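Local coordinates for protein ACDH-11, isoform b (Caenorhabditis elegans, PDB 4Y9J) that belongs to the acyl-CoA dehydrogenase family and binds flavin-adenine dinucleotide in a pocket shared between subunits, at residues H218-F223 and E287-G292; M369-E374 and G537-D542. One frame throughout, in Å; residues are numbered along the deposited sequence.

Interaction 1 of 2, residues H218-F223 and E287-G292; sequences HGYKWF and ELLLDG. With FAD (flavin-adenine dinucleotide), chain E.
The buried carboxylate of Glu287 meets two aromatic side chains of the opposite segment: it is hydrogen-bonded by Tyr220 and touched by Trp222. Tyr220 OH donates to Glu287 OE1 at 2.6 Å. The oxygen lies at the edge of the phenol ring and accepts through its anti lone pair. The Glu287 and Trp222 side chains lie side by side, pointing the same way, but carboxylate and indole planes are 48° apart. Trp222 CZ3 comes within 3.3 Å of Glu287 OE2. That second oxygen forms salt bridges with Lys275 and Arg273, so the carboxylate is probably ionised.

The backbones form an antiparallel pair. Gly219 and Leu290 make one hydrogen-bonded pair, with Leu290 N 2.8 Å from Gly219 O. Lys221 and Leu288 make the other, with Leu288 N 2.9 Å from Lys221 O. On the Tyr220 face, Leu289 CD1 touches Tyr220 CD2 at 4.2 Å. At the far end the backbone N of Gly292 sits over one face of the His218 imidazole, and Asp291 OD1 lies near the ring edge, 3.1 Å from His218 CD2. On the other face of the sheet, Lys221 CE passes Leu290 CD2 at 4.2 Å, and Lys221 NZ goes on to a salt bridge with Glu192.

Beyond the corner at Trp222, Phe223 reaches the flavin. Its carbonyl O is 3.1 Å from FAD N3, and its side chain packs on the isoalloxazine.

Both segments belong to the beta domain in the middle of the acyl-CoA dehydrogenase fold. Strand 269-274 flanks 285-298 and touches Tyr220, Leu288 and Leu290. His11 of a second subunit bonds to Leu289 O and Asp291 OD2, while strand 206-209 pairs with 214-225 through His218 and Tyr206.

Interaction 2 of 2, residues M369-E374 and G537-D542; sequences MLLLFE and GALLID
Leu539 comes first along the second segment to meet helix 369-374, and it carries most of the contact. Its CB faces Leu370 CB at 4.0 Å, where the two helix backbones come nearest. Chi1 (-77°) sets Leu539 CG anti to the carbonyl carbon. From CG the two methyls go to different partners. Leu539 CD1 lies against the backbone of the other helix, 3.8 Å from Leu371 CA, and also meets Leu371 CD1 at 4.1 Å. The two leucine side chains cross at about a right angle. Leu539 CD2 turns to Glu374 and comes within 3.9 Å of Glu374 OE1. Glu374 CB adds an apolar touch on Leu539 CD1 at 3.8 Å.

The backbone of Leu539 takes part as well. Leu370 CD1 rests 3.6 Å from Leu539 O. The same methyl reaches the next residue, Leu540, whose CD2 lies 3.7 Å away from Leu370 CD1. These two side chains also cross at about a right angle.

No hydrogen bond joins the two segments. The Glu374 side chain bends at chi2 (79°), and its carboxylate is satisfied elsewhere. Arg377 pairs with OE1, while Arg473 and Tyr535 hold OE2. The buried charge is thus probably balanced by the two arginines.

The short helical segments cross at 91° with axes 9.1 Å apart. The contact joins helix 352-383, in the acyl-CoA dehydrogenase C-terminal family region, to helix 524-545, in the ACDH-11 C-terminal-like family region. Leu477 of helix 466-478 also packs on Leu539. Helix 552-563 covers Leu540, helix 34-41 touches Leu370, and helix 121-135 lies against Met369, Leu372 and Phe373.

How the interactions relate
Interaction 1 comes first along the chain and closes before interaction 2 opens. Their centres are 42 Å apart, and their nearest atoms are about 23 Å apart. They lie on opposite sides of the chain's centre and share no helix or strand. Interaction 1 joins strands 214-225 and 285-298 in the middle beta domain, beside the flavin and near other subunits. Interaction 2 joins helices 352-383 and 524-545 within one chain, and no other subunit touches its two segments. The first therefore belongs to the cofactor-binding, subunit-contacting part of the protein. The second ties the C-terminal extension to the family's helical core.

Interaction 1 of 2, residues H218-F223 and E287-G292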
loop_
_atom_site.group_PDB
_atom_site.type_symbol
_atom_site.label_atom_id
_atom_site.label_comp_id
_atom_site.label_asym_id
_atom_site.label_seq_id
_atom_site.Cartn_x
_atom_site.Cartn_y
_atom_site.Cartn_z
ATOM N N HIS B 218 -12.033 0.346 -33.282
ATOM C CA HIS B 218 -12.039 -0.941 -32.593
ATOM C C HIS B 218 -10.622 -1.485 -32.580
ATOM O O HIS B 218 -10.054 -1.808 -33.658
ATOM C CB HIS B 218 -13.015 -1.915 -33.287
ATOM C CG HIS B 218 -14.452 -1.530 -33.132
ATOM N ND1 HIS B 218 -15.111 -0.703 -34.029
ATOM C CD2 HIS B 218 -15.365 -1.873 -32.205
ATOM C CE1 HIS B 218 -16.347 -0.517 -33.631
ATOM N NE2 HIS B 218 -16.529 -1.217 -32.530
ATOM N N GLY B 219 -10.042 -1.554 -31.420
ATOM C CA GLY B 219 -8.637 -1.979 -31.279
ATOM C C GLY B 219 -8.165 -1.987 -29.868
ATOM O O GLY B 219 -8.956 -1.636 -28.924
ATOM N N TYR B 220 -6.885 -2.340 -29.682
ATOM C CA TYR B 220 -6.290 -2.392 -28.387
ATOM C C TYR B 220 -5.001 -1.567 -28.385
ATOM O O TYR B 220 -4.080 -1.910 -29.146
ATOM C CB TYR B 220 -5.996 -3.835 -27.983
ATOM C CG TYR B 220 -5.712 -4.012 -26.498
ATOM C CD1 TYR B 220 -4.494 -3.684 -25.909
ATOM C CD2 TYR B 220 -6.656 -4.600 -25.705
ATOM C CE1 TYR B 220 -4.272 -3.898 -24.552
ATOM C CE2 TYR B 220 -6.468 -4.753 -24.350
ATOM C CZ TYR B 220 -5.287 -4.448 -23.770
ATOM O OH TYR B 220 -5.176 -4.629 -22.407
ATOM N N LYS B 221 -4.935 -0.483 -27.621
ATOM C CA LYS B 221 -3.738 0.344 -27.572
ATOM C C LYS B 221 -2.922 -0.105 -26.360
ATOM O O LYS B 221 -3.365 -0.060 -25.221
ATOM C CB LYS B 221 -4.124 1.800 -27.522
ATOM C CG LYS B 221 -4.894 2.218 -28.743
ATOM C CD LYS B 221 -4.057 2.061 -30.045
ATOM C CE LYS B 221 -4.874 2.364 -31.275
ATOM N NZ LYS B 221 -3.984 2.447 -32.466
ATOM N N TRP B 222 -1.717 -0.565 -26.616
ATOM C CA TRP B 222 -0.921 -1.291 -25.621
ATOM C C TRP B 222 -0.168 -0.398 -24.677
ATOM O O TRP B 222 0.100 -0.837 -23.563
ATOM C CB TRP B 222 0.026 -2.243 -26.369
ATOM C CG TRP B 222 0.961 -3.103 -25.616
ATOM C CD1 TRP B 222 2.290 -3.293 -25.951
ATOM C CD2 TRP B 222 0.666 -4.051 -24.594
ATOM N NE1 TRP B 222 2.869 -4.202 -25.104
ATOM C CE2 TRP B 222 1.888 -4.716 -24.278
ATOM C CE3 TRP B 222 -0.507 -4.446 -23.926
ATOM C CZ2 TRP B 222 1.959 -5.696 -23.290
ATOM C CZ3 TRP B 222 -0.430 -5.410 -22.927
ATOM C CH2 TRP B 222 0.800 -6.015 -22.610
ATOM N N PHE B 223 0.246 0.788 -25.131
ATOM C CA PHE B 223 0.822 1.825 -24.281
ATOM C C PHE B 223 0.143 3.124 -24.676
ATOM O O PHE B 223 0.331 3.567 -25.824
ATOM C CB PHE B 223 2.338 2.084 -24.455
ATOM C CG PHE B 223 3.235 1.016 -23.847
ATOM C CD1 PHE B 223 3.323 -0.258 -24.413
ATOM C CD2 PHE B 223 3.914 1.250 -22.657
ATOM C CE1 PHE B 223 4.152 -1.246 -23.801
ATOM C CE2 PHE B 223 4.709 0.260 -22.067
ATOM C CZ PHE B 223 4.808 -0.971 -22.644
ATOM N N GLU B 287 -3.318 0.727 -20.750
ATOM C CA GLU B 287 -3.752 -0.030 -21.905
ATOM C C GLU B 287 -5.220 0.317 -22.158
ATOM O O GLU B 287 -6.035 0.299 -21.221
ATOM C CB GLU B 287 -3.646 -1.528 -21.671
ATOM C CG GLU B 287 -2.225 -1.961 -21.310
ATOM C CD GLU B 287 -2.080 -3.397 -20.847
ATOM O OE1 GLU B 287 -3.007 -4.237 -21.082
ATOM O OE2 GLU B 287 -0.987 -3.641 -20.245
ATOM N N LEU B 288 -5.544 0.560 -23.399
ATOM C CA LEU B 288 -6.897 0.983 -23.824
ATOM C C LEU B 288 -7.540 -0.009 -24.720
ATOM O O LEU B 288 -6.985 -0.380 -25.779
ATOM C CB LEU B 288 -6.885 2.374 -24.500
ATOM C CG LEU B 288 -6.238 3.511 -23.706
ATOM C CD1 LEU B 288 -6.296 4.745 -24.609
ATOM C CD2 LEU B 288 -6.837 3.728 -22.373
ATOM N N LEU B 289 -8.777 -0.353 -24.402
ATOM C CA LEU B 289 -9.590 -1.131 -25.274
ATOM C C LEU B 289 -10.596 -0.204 -25.907
ATOM O O LEU B 289 -11.494 0.338 -25.213
ATOM C CB LEU B 289 -10.215 -2.325 -24.547
ATOM C CG LEU B 289 -11.236 -3.173 -25.293
ATOM C CD1 LEU B 289 -10.680 -3.790 -26.564
ATOM C CD2 LEU B 289 -11.835 -4.339 -24.492
ATOM N N LEU B 290 -10.473 -0.065 -27.217
ATOM C CA LEU B 290 -11.334 0.774 -28.081
ATOM C C LEU B 290 -12.430 -0.060 -28.672
ATOM O O LEU B 290 -12.194 -1.039 -29.419
ATOM C CB LEU B 290 -10.551 1.435 -29.200
ATOM C CG LEU B 290 -9.754 2.727 -28.925
ATOM C CD1 LEU B 290 -9.036 2.819 -27.637
ATOM C CD2 LEU B 290 -8.782 3.045 -30.026
ATOM N N ASP B 291 -13.657 0.297 -28.337
ATOM C CA ASP B 291 -14.800 -0.359 -28.885
ATOM C C ASP B 291 -15.837 0.670 -29.254
ATOM O O ASP B 291 -16.734 0.981 -28.454
ATOM C CB ASP B 291 -15.368 -1.345 -27.870
ATOM C CG ASP B 291 -16.584 -2.076 -28.381
ATOM O OD1 ASP B 291 -16.947 -1.983 -29.581
ATOM O OD2 ASP B 291 -17.212 -2.743 -27.546
ATOM N N GLY B 292 -15.747 1.177 -30.476
ATOM C CA GLY B 292 -16.700 2.193 -30.953
ATOM C C GLY B 292 -16.304 3.638 -30.574
ATOM O O GLY B 292 -17.167 4.557 -30.581
HETATM P PA FAD E . 9.965 -3.880 -30.005
HETATM O O1A FAD E . 10.007 -3.230 -31.387
HETATM O O2A FAD E . 9.184 -5.197 -29.859
HETATM O O5B FAD E . 11.455 -4.315 -29.559
HETATM C C5B FAD E . 12.475 -3.323 -29.509
HETATM C C4B FAD E . 13.777 -4.007 -29.819
HETATM O O4B FAD E . 13.611 -4.559 -31.143
HETATM C C3B FAD E . 14.961 -3.095 -29.808
HETATM O O3B FAD E . 16.232 -3.837 -29.676
HETATM C C2B FAD E . 14.929 -2.649 -31.257
HETATM O O2B FAD E . 16.195 -2.113 -31.678
HETATM C C1B FAD E . 14.599 -3.982 -31.969
HETATM N N9A FAD E . 14.135 -3.767 -33.353
HETATM C C8A FAD E . 12.886 -3.365 -33.748
HETATM N N7A FAD E . 12.860 -3.214 -35.104
HETATM C C5A FAD E . 14.090 -3.572 -35.588
HETATM C C6A FAD E . 14.718 -3.649 -36.909
HETATM N N6A FAD E . 13.997 -3.346 -38.025
HETATM N N1A FAD E . 16.014 -4.047 -36.952
HETATM C C2A FAD E . 16.719 -4.325 -35.849
HETATM N N3A FAD E . 16.215 -4.284 -34.616
HETATM C C4A FAD E . 14.924 -3.921 -34.437
HETATM N N1 FAD E . 3.640 4.206 -27.362
HETATM C C2 FAD E . 2.563 4.949 -27.759
HETATM O O2 FAD E . 2.189 4.825 -28.954
HETATM N N3 FAD E . 1.985 5.842 -27.028
HETATM C C4 FAD E . 2.282 6.118 -25.779
HETATM O O4 FAD E . 1.678 6.950 -25.139
HETATM C C4X FAD E . 3.447 5.330 -25.237
HETATM N N5 FAD E . 3.737 5.473 -23.869
HETATM C C5X FAD E . 4.836 4.661 -23.472
HETATM C C6 FAD E . 5.208 4.826 -22.105
HETATM C C7 FAD E . 6.328 4.071 -21.620
HETATM C C7M FAD E . 6.693 4.321 -20.192
HETATM C C8 FAD E . 6.967 3.122 -22.508
HETATM C C8M FAD E . 8.147 2.285 -21.987
HETATM C C9 FAD E . 6.608 2.952 -23.841
HETATM C C9A FAD E . 5.501 3.705 -24.353
HETATM N N10 FAD E . 5.106 3.520 -25.649
HETATM C C10 FAD E . 4.030 4.326 -26.095
HETATM C "C1'" FAD E . 5.681 2.525 -26.480
HETATM C "C2'" FAD E . 7.042 2.760 -27.146
HETATM O "O2'" FAD E . 6.960 3.627 -28.260
HETATM C "C3'" FAD E . 7.594 1.407 -27.587
HETATM O "O3'" FAD E . 7.835 0.710 -26.390
HETATM C "C4'" FAD E . 8.847 1.568 -28.427
HETATM O "O4'" FAD E . 8.580 2.268 -29.644
HETATM C "C5'" FAD E . 9.494 0.207 -28.710
HETATM O "O5'" FAD E . 8.529 -0.667 -29.427
HETATM P P FAD E . 8.132 -2.109 -28.702
HETATM O O1P FAD E . 7.828 -1.825 -27.285
HETATM O O2P FAD E . 7.130 -2.791 -29.600
HETATM O O3P FAD E . 9.548 -2.923 -28.805
#

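Interaction 2 of 2, residues M369-E374 and G537-D542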
loop_
_atom_site.group_PDB
_atom_site.type_symbol
_atom_site.label_atom_id
_atom_site.label_comp_id
_atom_site.label_asym_id
_atom_site.label_seq_id
_atom_site.Cartn_x
_atom_site.Cartn_y
_atom_site.Cartn_z
ATOM N N MET B 369 24.237 19.118 -25.904
ATOM C CA MET B 369 23.521 20.325 -25.693
ATOM C C MET B 369 23.588 21.226 -26.942
ATOM O O MET B 369 22.572 21.787 -27.352
ATOM C CB MET B 369 24.188 21.014 -24.533
ATOM C CG MET B 369 23.338 21.984 -23.880
ATOM S SD MET B 369 22.326 20.997 -22.722
ATOM C CE MET B 369 21.486 22.562 -22.633
ATOM N N LEU B 370 24.771 21.391 -27.528
ATOM C CA LEU B 370 24.921 22.281 -28.709
ATOM C C LEU B 370 24.187 21.637 -29.871
ATOM O O LEU B 370 23.631 22.323 -30.675
ATOM C CB LEU B 370 26.382 22.554 -28.986
ATOM C CG LEU B 370 27.071 23.448 -27.966
ATOM C CD1 LEU B 370 28.315 24.001 -28.577
ATOM C CD2 LEU B 370 26.179 24.606 -27.487
ATOM N N LEU B 371 24.185 20.306 -29.959
ATOM C CA LEU B 371 23.462 19.601 -30.999
ATOM C C LEU B 371 21.975 19.881 -30.829
ATOM O O LEU B 371 21.286 20.061 -31.815
ATOM C CB LEU B 371 23.781 18.106 -30.988
ATOM C CG LEU B 371 23.424 17.181 -32.169
ATOM C CD1 LEU B 371 24.252 17.524 -33.382
ATOM C CD2 LEU B 371 23.615 15.690 -31.838
ATOM N N LEU B 372 21.483 19.863 -29.581
ATOM C CA LEU B 372 20.093 20.153 -29.299
ATOM C C LEU B 372 19.686 21.522 -29.777
ATOM O O LEU B 372 18.597 21.692 -30.359
ATOM C CB LEU B 372 19.839 20.093 -27.811
ATOM C CG LEU B 372 18.481 20.608 -27.330
ATOM C CD1 LEU B 372 17.323 19.792 -27.904
ATOM C CD2 LEU B 372 18.447 20.613 -25.802
ATOM N N PHE B 373 20.518 22.516 -29.495
ATOM C CA PHE B 373 20.200 23.888 -29.910
ATOM C C PHE B 373 20.371 24.112 -31.420
ATOM O O PHE B 373 19.634 24.877 -31.987
ATOM C CB PHE B 373 20.920 24.921 -29.017
ATOM C CG PHE B 373 20.177 25.136 -27.758
ATOM C CD1 PHE B 373 19.038 25.937 -27.756
ATOM C CD2 PHE B 373 20.504 24.437 -26.611
ATOM C CE1 PHE B 373 18.242 26.056 -26.611
ATOM C CE2 PHE B 373 19.702 24.538 -25.465
ATOM C CZ PHE B 373 18.582 25.358 -25.469
ATOM N N GLU B 374 21.263 23.364 -32.068
ATOM C CA GLU B 374 21.330 23.346 -33.537
ATOM C C GLU B 374 20.030 22.748 -34.107
ATOM O O GLU B 374 19.481 23.254 -35.064
ATOM C CB GLU B 374 22.529 22.514 -34.008
ATOM C CG GLU B 374 22.562 22.222 -35.519
ATOM C CD GLU B 374 23.051 23.379 -36.348
ATOM O OE1 GLU B 374 23.185 24.489 -35.796
ATOM O OE2 GLU B 374 23.272 23.184 -37.563
ATOM N N GLY B 537 31.073 17.970 -32.361
ATOM C CA GLY B 537 32.397 18.528 -32.264
ATOM C C GLY B 537 32.547 19.850 -32.980
ATOM O O GLY B 537 33.201 20.814 -32.500
ATOM N N ALA B 538 32.044 19.864 -34.203
ATOM C CA ALA B 538 32.118 21.088 -35.029
ATOM C C ALA B 538 31.370 22.269 -34.367
ATOM O O ALA B 538 31.821 23.427 -34.428
ATOM C CB ALA B 538 31.489 20.804 -36.372
ATOM N N LEU B 539 30.250 21.946 -33.731
ATOM C CA LEU B 539 29.454 22.920 -32.976
ATOM C C LEU B 539 30.227 23.429 -31.786
ATOM O O LEU B 539 30.298 24.622 -31.571
ATOM C CB LEU B 539 28.129 22.332 -32.547
ATOM C CG LEU B 539 27.086 22.239 -33.651
ATOM C CD1 LEU B 539 26.067 21.236 -33.250
ATOM C CD2 LEU B 539 26.441 23.595 -33.933
ATOM N N LEU B 540 30.905 22.533 -31.075
ATOM C CA LEU B 540 31.725 22.929 -29.938
ATOM C C LEU B 540 32.866 23.844 -30.352
ATOM O O LEU B 540 33.229 24.759 -29.632
ATOM C CB LEU B 540 32.283 21.665 -29.222
ATOM C CG LEU B 540 31.294 20.945 -28.308
ATOM C CD1 LEU B 540 31.862 19.629 -27.860
ATOM C CD2 LEU B 540 30.945 21.795 -27.100
ATOM N N ILE B 541 33.401 23.615 -31.543
ATOM C CA ILE B 541 34.539 24.354 -32.032
ATOM C C ILE B 541 34.077 25.758 -32.383
ATOM O O ILE B 541 34.776 26.715 -32.062
ATOM C CB ILE B 541 35.197 23.699 -33.264
ATOM C CG1 ILE B 541 36.027 22.501 -32.842
ATOM C CG2 ILE B 541 36.160 24.651 -33.970
ATOM C CD1 ILE B 541 36.268 21.515 -33.966
ATOM N N ASP B 542 32.945 25.831 -33.073
ATOM C CA ASP B 542 32.350 27.083 -33.480
ATOM C C ASP B 542 32.006 27.896 -32.236
ATOM O O ASP B 542 32.325 29.075 -32.131
ATOM C CB ASP B 542 31.115 26.785 -34.304
ATOM C CG ASP B 542 30.551 28.009 -35.014
ATOM O OD1 ASP B 542 31.276 28.707 -35.736
ATOM O OD2 ASP B 542 29.350 28.239 -34.832
#